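Local coordinates for protein thymidylate synthase (Enterobacteria phage T4, PDB 1TIS) that catalyses the reductive methylation of dUMP to dTMP, with 5,10-methylenetetrahydrofolate supplying the methyl group and leaving as dihydrofolate, in the pathway to dTTP, at residues W36-G41 with T193-V198; E89-Q94 with G103-I108. One frame throughout, in Å; residues are numbered along the deposited sequence.

Contact 1. Residues W36-G41 with T193-V198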
ATOM      1  N   TRP A  36       5.053 -12.905  -8.624  1.00 17.90           N
ATOM      2  CA  TRP A  36       5.463 -13.430  -9.929  1.00 20.27           C
ATOM      3  C   TRP A  36       6.964 -13.466 -10.048  1.00 19.32           C
ATOM      4  O   TRP A  36       7.605 -12.495  -9.661  1.00 17.78           O
ATOM      5  CB  TRP A  36       5.021 -12.573 -11.138  1.00 20.78           C
ATOM      6  CG  TRP A  36       3.534 -12.497 -11.384  1.00 12.32           C
ATOM      7  CD1 TRP A  36       2.892 -13.435 -12.133  1.00 11.27           C
ATOM      8  CD2 TRP A  36       2.715 -11.562 -10.834  1.00 15.04           C
ATOM      9  NE1 TRP A  36       1.636 -13.104 -12.044  1.00 13.89           N
ATOM     10  CE2 TRP A  36       1.480 -11.997 -11.281  1.00 17.04           C
ATOM     11  CE3 TRP A  36       2.821 -10.447 -10.032  1.00 14.35           C
ATOM     12  CZ2 TRP A  36       0.332 -11.301 -10.914  1.00 16.26           C
ATOM     13  CZ3 TRP A  36       1.678  -9.767  -9.672  1.00 16.08           C
ATOM     14  CH2 TRP A  36       0.440 -10.189 -10.107  1.00  9.59           C
ATOM     15  N   ASP A  37       7.551 -14.521 -10.600  1.00 25.50           N
ATOM     16  CA  ASP A  37       8.992 -14.546 -10.806  1.00 33.57           C
ATOM     17  C   ASP A  37       9.188 -14.178 -12.253  1.00 34.30           C
ATOM     18  O   ASP A  37       8.870 -14.992 -13.119  1.00 35.93           O
ATOM     19  CB  ASP A  37       9.614 -15.931 -10.591  1.00 33.47           C
ATOM     20  CG  ASP A  37      10.100 -16.162  -9.172  1.00 37.08           C
ATOM     21  OD1 ASP A  37      11.165 -15.616  -8.838  1.00 38.47           O
ATOM     22  OD2 ASP A  37       9.420 -16.886  -8.431  1.00 33.65           O
ATOM     23  N   LEU A  38       9.711 -13.005 -12.570  1.00 34.97           N
ATOM     24  CA  LEU A  38       9.918 -12.683 -13.971  1.00 40.07           C
ATOM     25  C   LEU A  38      11.057 -13.495 -14.586  1.00 44.63           C
ATOM     26  O   LEU A  38      11.198 -13.560 -15.819  1.00 46.08           O
ATOM     27  CB  LEU A  38      10.202 -11.203 -14.122  1.00 38.64           C
ATOM     28  CG  LEU A  38       9.008 -10.284 -13.914  1.00 39.29           C
ATOM     29  CD1 LEU A  38       8.653 -10.103 -12.455  1.00 39.89           C
ATOM     30  CD2 LEU A  38       9.382  -8.940 -14.446  1.00 37.20           C
ATOM     31  N   THR A  39      11.857 -14.115 -13.683  1.00 45.55           N
ATOM     32  CA  THR A  39      12.970 -15.008 -14.006  1.00 43.31           C
ATOM     33  C   THR A  39      12.431 -16.227 -14.738  1.00 39.38           C
ATOM     34  O   THR A  39      13.048 -16.737 -15.678  1.00 38.14           O
ATOM     35  CB  THR A  39      13.746 -15.516 -12.726  1.00 44.79           C
ATOM     36  OG1 THR A  39      13.034 -15.152 -11.530  1.00 46.57           O
ATOM     37  CG2 THR A  39      15.168 -14.981 -12.758  1.00 42.98           C
ATOM     38  N   LYS A  40      11.258 -16.688 -14.311  1.00 36.09           N
ATOM     39  CA  LYS A  40      10.643 -17.805 -14.969  1.00 36.25           C
ATOM     40  C   LYS A  40       9.649 -17.330 -16.039  1.00 38.14           C
ATOM     41  O   LYS A  40       8.578 -17.921 -16.254  1.00 37.08           O
ATOM     42  CB  LYS A  40      10.003 -18.672 -13.883  1.00 36.75           C
ATOM     43  CG  LYS A  40      10.668 -20.037 -13.957  1.00 42.12           C
ATOM     44  CD  LYS A  40      10.303 -20.707 -15.299  1.00 46.25           C
ATOM     45  CE  LYS A  40      11.321 -21.736 -15.781  1.00 48.45           C
ATOM     46  NZ  LYS A  40      12.558 -21.113 -16.220  1.00 46.18           N
ATOM     47  N   GLY A  41      10.005 -16.241 -16.730  1.00 34.59           N
ATOM     48  CA  GLY A  41       9.208 -15.767 -17.837  1.00 37.95           C
ATOM     49  C   GLY A  41       8.471 -14.473 -17.555  1.00 41.93           C
ATOM     50  O   GLY A  41       8.339 -13.998 -16.420  1.00 43.98           O
ATOM     51  N   THR A 193       6.855  -4.430 -17.012  1.00 10.09           N
ATOM     52  CA  THR A 193       7.699  -3.633 -17.881  1.00  7.22           C
ATOM     53  C   THR A 193       8.391  -2.656 -16.942  1.00 13.84           C
ATOM     54  O   THR A 193       9.626  -2.669 -17.011  1.00 17.89           O
ATOM     55  CB  THR A 193       6.861  -2.910 -18.941  1.00  4.66           C
ATOM     56  OG1 THR A 193       6.020  -3.887 -19.543  1.00  2.01           O
ATOM     57  CG2 THR A 193       7.684  -2.316 -20.068  1.00  2.01           C
ATOM     58  N   LEU A 194       7.781  -1.891 -16.008  1.00 13.72           N
ATOM     59  CA  LEU A 194       8.551  -1.018 -15.092  1.00 13.07           C
ATOM     60  C   LEU A 194       9.671  -1.690 -14.295  1.00 16.47           C
ATOM     61  O   LEU A 194      10.713  -1.060 -14.069  1.00 25.31           O
ATOM     62  CB  LEU A 194       7.689  -0.336 -14.022  1.00 12.62           C
ATOM     63  CG  LEU A 194       7.572   1.209 -13.903  1.00 10.60           C
ATOM     64  CD1 LEU A 194       7.673   1.562 -12.430  1.00  8.21           C
ATOM     65  CD2 LEU A 194       8.674   1.951 -14.632  1.00  8.67           C
ATOM     66  N   VAL A 195       9.590  -2.957 -13.861  1.00 14.49           N
ATOM     67  CA  VAL A 195      10.729  -3.537 -13.160  1.00  8.22           C
ATOM     68  C   VAL A 195      11.749  -3.907 -14.218  1.00  5.01           C
ATOM     69  O   VAL A 195      12.924  -4.050 -13.915  1.00  6.09           O
ATOM     70  CB  VAL A 195      10.260  -4.742 -12.322  1.00  7.45           C
ATOM     71  CG1 VAL A 195       9.687  -5.767 -13.213  1.00 11.89           C
ATOM     72  CG2 VAL A 195      11.421  -5.396 -11.587  1.00 13.89           C
ATOM     73  N   HIS A 196      11.379  -4.069 -15.483  1.00  7.56           N
ATOM     74  CA  HIS A 196      12.379  -4.278 -16.529  1.00 10.37           C
ATOM     75  C   HIS A 196      13.230  -3.050 -16.844  1.00  5.74           C
ATOM     76  O   HIS A 196      14.464  -3.083 -16.850  1.00  2.00           O
ATOM     77  CB  HIS A 196      11.701  -4.733 -17.819  1.00 14.84           C
ATOM     78  CG  HIS A 196      11.573  -6.232 -17.798  1.00 14.01           C
ATOM     79  ND1 HIS A 196      10.680  -6.937 -17.137  1.00 11.13           N
ATOM     80  CD2 HIS A 196      12.439  -7.085 -18.441  1.00 11.55           C
ATOM     81  CE1 HIS A 196      10.974  -8.186 -17.345  1.00 14.64           C
ATOM     82  NE2 HIS A 196      12.025  -8.269 -18.124  1.00 13.39           N
ATOM     83  N   ILE A 197      12.545  -1.937 -17.107  1.00  7.42           N
ATOM     84  CA  ILE A 197      13.186  -0.691 -17.444  1.00  4.38           C
ATOM     85  C   ILE A 197      14.049  -0.318 -16.240  1.00  8.05           C
ATOM     86  O   ILE A 197      15.268  -0.193 -16.435  1.00 13.70           O
ATOM     87  CB  ILE A 197      12.049   0.291 -17.767  1.00  5.47           C
ATOM     88  CG1 ILE A 197      11.631   0.105 -19.193  1.00  2.01           C
ATOM     89  CG2 ILE A 197      12.487   1.741 -17.592  1.00 16.09           C
ATOM     90  CD1 ILE A 197      10.353   0.948 -19.395  1.00  2.02           C
ATOM     91  N   VAL A 198      13.534  -0.269 -14.998  1.00  2.01           N
ATOM     92  CA  VAL A 198      14.406   0.129 -13.903  1.00  5.60           C
ATOM     93  C   VAL A 198      15.552  -0.863 -13.607  1.00  6.30           C
ATOM     94  O   VAL A 198      16.665  -0.449 -13.266  1.00  9.55           O
ATOM     95  CB  VAL A 198      13.564   0.345 -12.666  1.00  9.11           C
ATOM     96  CG1 VAL A 198      14.441   1.053 -11.609  1.00  8.70           C
ATOM     97  CG2 VAL A 198      12.355   1.219 -12.979  1.00 10.54           C
TER
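Leu38 and His196 mark the closest backbone approach of the two segments, and even there their CA atoms lie 9.1 Å apart, so the contact is made entirely by side chains. Trp36 and Asp37 are in strand 33-37, and the chain bends after them: Lys40 N donates to Asp37 O at 3.2 Å, with a weak bond from Gly41 N to Leu38 O behind it. Residues 193-198 are helical, as the bond from Ile197 N to Thr193 O (3.0 Å) attests. Into the space between the backbones reaches Leu38, whose CB is directed at the helix. Its CG lies opposite the carbonyl carbon and beside the backbone N (chi1 -73°), and the second torsion then carries CD2 fully extended from CA. This one methyl makes both contacts. It meets Val195 CG1 at 3.4 Å, methyl against methyl, and His196 CE1 at the same separation.

The contact lies between the mixed sheet of the thymidylate synthase fold and a helix packed on it. Helix 184-202 connects the parallel neighbours 168-179 and 205-219, a beta-alpha-beta crossover, while strand 33-37 pairs antiparallel with 205-219. Leu38 follows directly on Asp37 of that strand; its backbone is bonded to Gly207 and its side chain also packs on Leu209.

The imidazole presents its edge, with Leu38 CD2 close to the ring plane and 3.6 Å from His196 ND1, next to CE1. That nitrogen is hydrogen-bonded to Ala192 O, one helical turn earlier, which restrains the ring's rotation while leaving its CE1 corner to the methyl. Val195 also touches Leu169 of strand 168-179, and His196 touches Pro206 of strand 205-219.

Contact 2. Residues E89-Q94 with G103-I108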
ATOM      1  N   GLU A  89     -12.208   8.384 -23.759  1.00 34.02           N
ATOM      2  CA  GLU A  89     -13.544   8.426 -23.216  1.00 40.37           C
ATOM      3  C   GLU A  89     -13.252   8.213 -21.754  1.00 43.22           C
ATOM      4  O   GLU A  89     -13.290   7.075 -21.290  1.00 47.88           O
ATOM      5  CB  GLU A  89     -14.418   7.290 -23.753  1.00 43.68           C
ATOM      6  CG  GLU A  89     -15.386   7.677 -24.887  1.00 51.52           C
ATOM      7  CD  GLU A  89     -14.837   7.646 -26.315  1.00 55.23           C
ATOM      8  OE1 GLU A  89     -14.251   6.632 -26.714  1.00 59.18           O
ATOM      9  OE2 GLU A  89     -15.008   8.629 -27.038  1.00 53.49           O
ATOM     10  N   ASN A  90     -12.810   9.305 -21.111  1.00 42.65           N
ATOM     11  CA  ASN A  90     -12.445   9.391 -19.671  1.00 41.71           C
ATOM     12  C   ASN A  90     -12.131  10.877 -19.453  1.00 38.03           C
ATOM     13  O   ASN A  90     -12.561  11.557 -18.508  1.00 38.54           O
ATOM     14  CB  ASN A  90     -11.193   8.523 -19.314  1.00 37.79           C
ATOM     15  CG  ASN A  90     -11.118   8.070 -17.861  1.00 34.39           C
ATOM     16  OD1 ASN A  90     -10.424   8.667 -17.055  1.00 39.69           O
ATOM     17  ND2 ASN A  90     -11.783   7.026 -17.419  1.00 35.03           N
ATOM     18  N   TYR A  91     -11.426  11.421 -20.447  1.00 34.77           N
ATOM     19  CA  TYR A  91     -11.233  12.845 -20.583  1.00 27.62           C
ATOM     20  C   TYR A  91     -12.572  13.339 -21.100  1.00 28.62           C
ATOM     21  O   TYR A  91     -13.221  14.070 -20.354  1.00 33.51           O
ATOM     22  CB  TYR A  91     -10.111  13.095 -21.560  1.00 22.73           C
ATOM     23  CG  TYR A  91     -10.210  14.348 -22.382  1.00 25.09           C
ATOM     24  CD1 TYR A  91     -10.234  15.618 -21.814  1.00 26.28           C
ATOM     25  CD2 TYR A  91     -10.275  14.172 -23.745  1.00 28.44           C
ATOM     26  CE1 TYR A  91     -10.323  16.724 -22.635  1.00 24.88           C
ATOM     27  CE2 TYR A  91     -10.365  15.276 -24.566  1.00 29.75           C
ATOM     28  CZ  TYR A  91     -10.387  16.526 -23.999  1.00 26.79           C
ATOM     29  OH  TYR A  91     -10.472  17.597 -24.850  1.00 34.90           O
ATOM     30  N   GLU A  92     -13.078  12.927 -22.269  1.00 30.37           N
ATOM     31  CA  GLU A  92     -14.379  13.381 -22.797  1.00 32.40           C
ATOM     32  C   GLU A  92     -15.608  13.430 -21.893  1.00 30.28           C
ATOM     33  O   GLU A  92     -16.695  13.773 -22.359  1.00 24.34           O
ATOM     34  CB  GLU A  92     -14.785  12.545 -24.004  1.00 35.73           C
ATOM     35  CG  GLU A  92     -14.431  13.245 -25.299  1.00 38.31           C
ATOM     36  CD  GLU A  92     -13.777  12.352 -26.330  1.00 43.70           C
ATOM     37  OE1 GLU A  92     -13.815  11.134 -26.152  1.00 43.59           O
ATOM     38  OE2 GLU A  92     -13.229  12.893 -27.299  1.00 45.86           O
ATOM     39  N   ASN A  93     -15.520  12.964 -20.657  1.00 29.82           N
ATOM     40  CA  ASN A  93     -16.575  13.222 -19.735  1.00 34.14           C
ATOM     41  C   ASN A  93     -15.905  13.542 -18.419  1.00 33.95           C
ATOM     42  O   ASN A  93     -15.828  14.748 -18.219  1.00 39.64           O
ATOM     43  CB  ASN A  93     -17.530  12.034 -19.603  1.00 39.26           C
ATOM     44  CG  ASN A  93     -16.961  10.857 -18.878  1.00 43.49           C
ATOM     45  OD1 ASN A  93     -15.802  10.502 -19.102  1.00 48.86           O
ATOM     46  ND2 ASN A  93     -17.710  10.294 -17.944  1.00 44.81           N
ATOM     47  N   GLN A  94     -15.293  12.715 -17.555  1.00 31.36           N
ATOM     48  CA  GLN A  94     -14.865  13.127 -16.222  1.00 29.76           C
ATOM     49  C   GLN A  94     -13.990  14.369 -16.195  1.00 26.48           C
ATOM     50  O   GLN A  94     -14.296  15.344 -15.495  1.00 25.41           O
ATOM     51  CB  GLN A  94     -14.146  11.964 -15.573  1.00 35.30           C
ATOM     52  CG  GLN A  94     -15.052  10.849 -15.064  1.00 44.12           C
ATOM     53  CD  GLN A  94     -15.558  11.021 -13.622  1.00 52.27           C
ATOM     54  OE1 GLN A  94     -16.753  11.214 -13.361  1.00 56.24           O
ATOM     55  NE2 GLN A  94     -14.696  10.945 -12.612  1.00 54.24           N
ATOM     56  N   GLY A 103      -6.930  18.643 -24.130  1.00 41.06           N
ATOM     57  CA  GLY A 103      -5.719  18.073 -23.586  1.00 36.50           C
ATOM     58  C   GLY A 103      -5.686  17.625 -22.129  1.00 29.53           C
ATOM     59  O   GLY A 103      -5.420  16.447 -21.875  1.00 28.54           O
ATOM     60  N   GLU A 104      -5.912  18.499 -21.149  1.00 20.84           N
ATOM     61  CA  GLU A 104      -5.663  18.128 -19.774  1.00 19.67           C
ATOM     62  C   GLU A 104      -6.618  17.152 -19.146  1.00 16.42           C
ATOM     63  O   GLU A 104      -7.821  17.185 -19.396  1.00 15.78           O
ATOM     64  CB  GLU A 104      -5.622  19.344 -18.861  1.00 21.83           C
ATOM     65  CG  GLU A 104      -4.419  20.258 -19.114  1.00 32.17           C
ATOM     66  CD  GLU A 104      -3.046  19.838 -18.584  1.00 38.20           C
ATOM     67  OE1 GLU A 104      -2.930  19.726 -17.358  1.00 39.18           O
ATOM     68  OE2 GLU A 104      -2.105  19.669 -19.386  1.00 36.79           O
ATOM     69  N   LEU A 105      -6.001  16.270 -18.357  1.00 11.94           N
ATOM     70  CA  LEU A 105      -6.680  15.323 -17.493  1.00  5.25           C
ATOM     71  C   LEU A 105      -6.659  15.746 -15.997  1.00  8.66           C
ATOM     72  O   LEU A 105      -7.411  15.248 -15.122  1.00  2.01           O
ATOM     73  CB  LEU A 105      -5.997  14.012 -17.739  1.00  2.78           C
ATOM     74  CG  LEU A 105      -6.271  13.401 -19.096  1.00  4.51           C
ATOM     75  CD1 LEU A 105      -5.408  12.175 -19.366  1.00  7.13           C
ATOM     76  CD2 LEU A 105      -7.739  12.989 -19.115  1.00  6.79           C
ATOM     77  N   GLY A 106      -5.800  16.732 -15.686  1.00  7.32           N
ATOM     78  CA  GLY A 106      -5.677  17.227 -14.325  1.00  6.80           C
ATOM     79  C   GLY A 106      -4.473  16.580 -13.665  1.00  2.35           C
ATOM     80  O   GLY A 106      -3.740  15.901 -14.362  1.00  6.23           O
ATOM     81  N   PRO A 107      -4.089  16.729 -12.416  1.00  2.00           N
ATOM     82  CA  PRO A 107      -2.830  16.201 -11.909  1.00  2.00           C
ATOM     83  C   PRO A 107      -2.662  14.700 -11.684  1.00  2.91           C
ATOM     84  O   PRO A 107      -2.313  14.213 -10.594  1.00  2.12           O
ATOM     85  CB  PRO A 107      -2.625  17.042 -10.664  1.00  7.40           C
ATOM     86  CG  PRO A 107      -3.965  17.500 -10.215  1.00  3.39           C
ATOM     87  CD  PRO A 107      -4.593  17.783 -11.565  1.00  2.00           C
ATOM     88  N   ILE A 108      -2.810  14.020 -12.816  1.00  2.00           N
ATOM     89  CA  ILE A 108      -2.833  12.575 -12.974  1.00  2.01           C
ATOM     90  C   ILE A 108      -1.491  11.968 -12.629  1.00  2.52           C
ATOM     91  O   ILE A 108      -0.510  12.709 -12.569  1.00  6.35           O
ATOM     92  CB  ILE A 108      -3.294  12.372 -14.461  1.00  2.58           C
ATOM     93  CG1 ILE A 108      -4.776  12.694 -14.555  1.00  2.00           C
ATOM     94  CG2 ILE A 108      -3.165  10.978 -14.947  1.00  3.55           C
ATOM     95  CD1 ILE A 108      -5.613  11.985 -13.458  1.00  8.41           C
TER
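Tyr91 meets Gly103, Glu104 and Leu105 where helix 88-95 packs against the loop leading to helix 109-114, a local helix-loop contact closed over a short span of chain. The helix is irregular: it has a pi-type turn at 91-94 and a kink at Asn93 and Gln94. The loop contains an inverse gamma turn centred on Pro107, with Ile108 N bonded to Gly106 O at 2.6 Å. The backbones come nearest at Tyr91 and Leu105, whose CA atoms are 6.0 Å apart.

The apolar part is a single meeting. Leu105 CD2 lies 3.4 Å from Tyr91 CB and 3.8 Å from Tyr91 CA, so this methyl packs at the root of the tyrosine. With chi2 at 172°, CD1 takes the extended position from CA and CD2 is the branch turned toward the helix. Both Tyr91 and Leu105 also touch Val69 of helix 69-77.

Van der Waals contact between ring and backbone makes up the rest. The tyrosine runs alongside the loop, so that its CD1 is 3.8 Å from Glu104 O while the phenol end reaches Gly103. The loop backbone has further bonds, Gly103 to Val69 and Leu105 to Thr67 and Ala152.

No hydrogen bond crosses between the segments. Within segment 89-94, Asn90 ND2 makes a weak bond to Val286 O of the C-terminus, next to Ala285, a likely folate-binding residue by analogy with relatives. The phenol itself has a weak bond to Lys96 NZ; its separation from Gly103 N, 3.8 Å from Tyr91 OH, is mere contact.

Both contacts are buried, yet they lie on opposite sides of the chain's centre, their centres about 30 Å apart and their nearest atoms about 14 Å. Contact 1 joins distant parts of the sequence, the segment running on from strand 33-37 and the crossover helix that packs on the main sheet; contact 2 closes a short span and is nested within the loop that contact 1 closes. They share no element. Neither has a hydrogen bond between its segments, but the chemistry differs: contact 1 is side chain against side chain throughout, whereas contact 2 adds to one such meeting an aromatic ring lying along loop backbone. No second subunit reaches either.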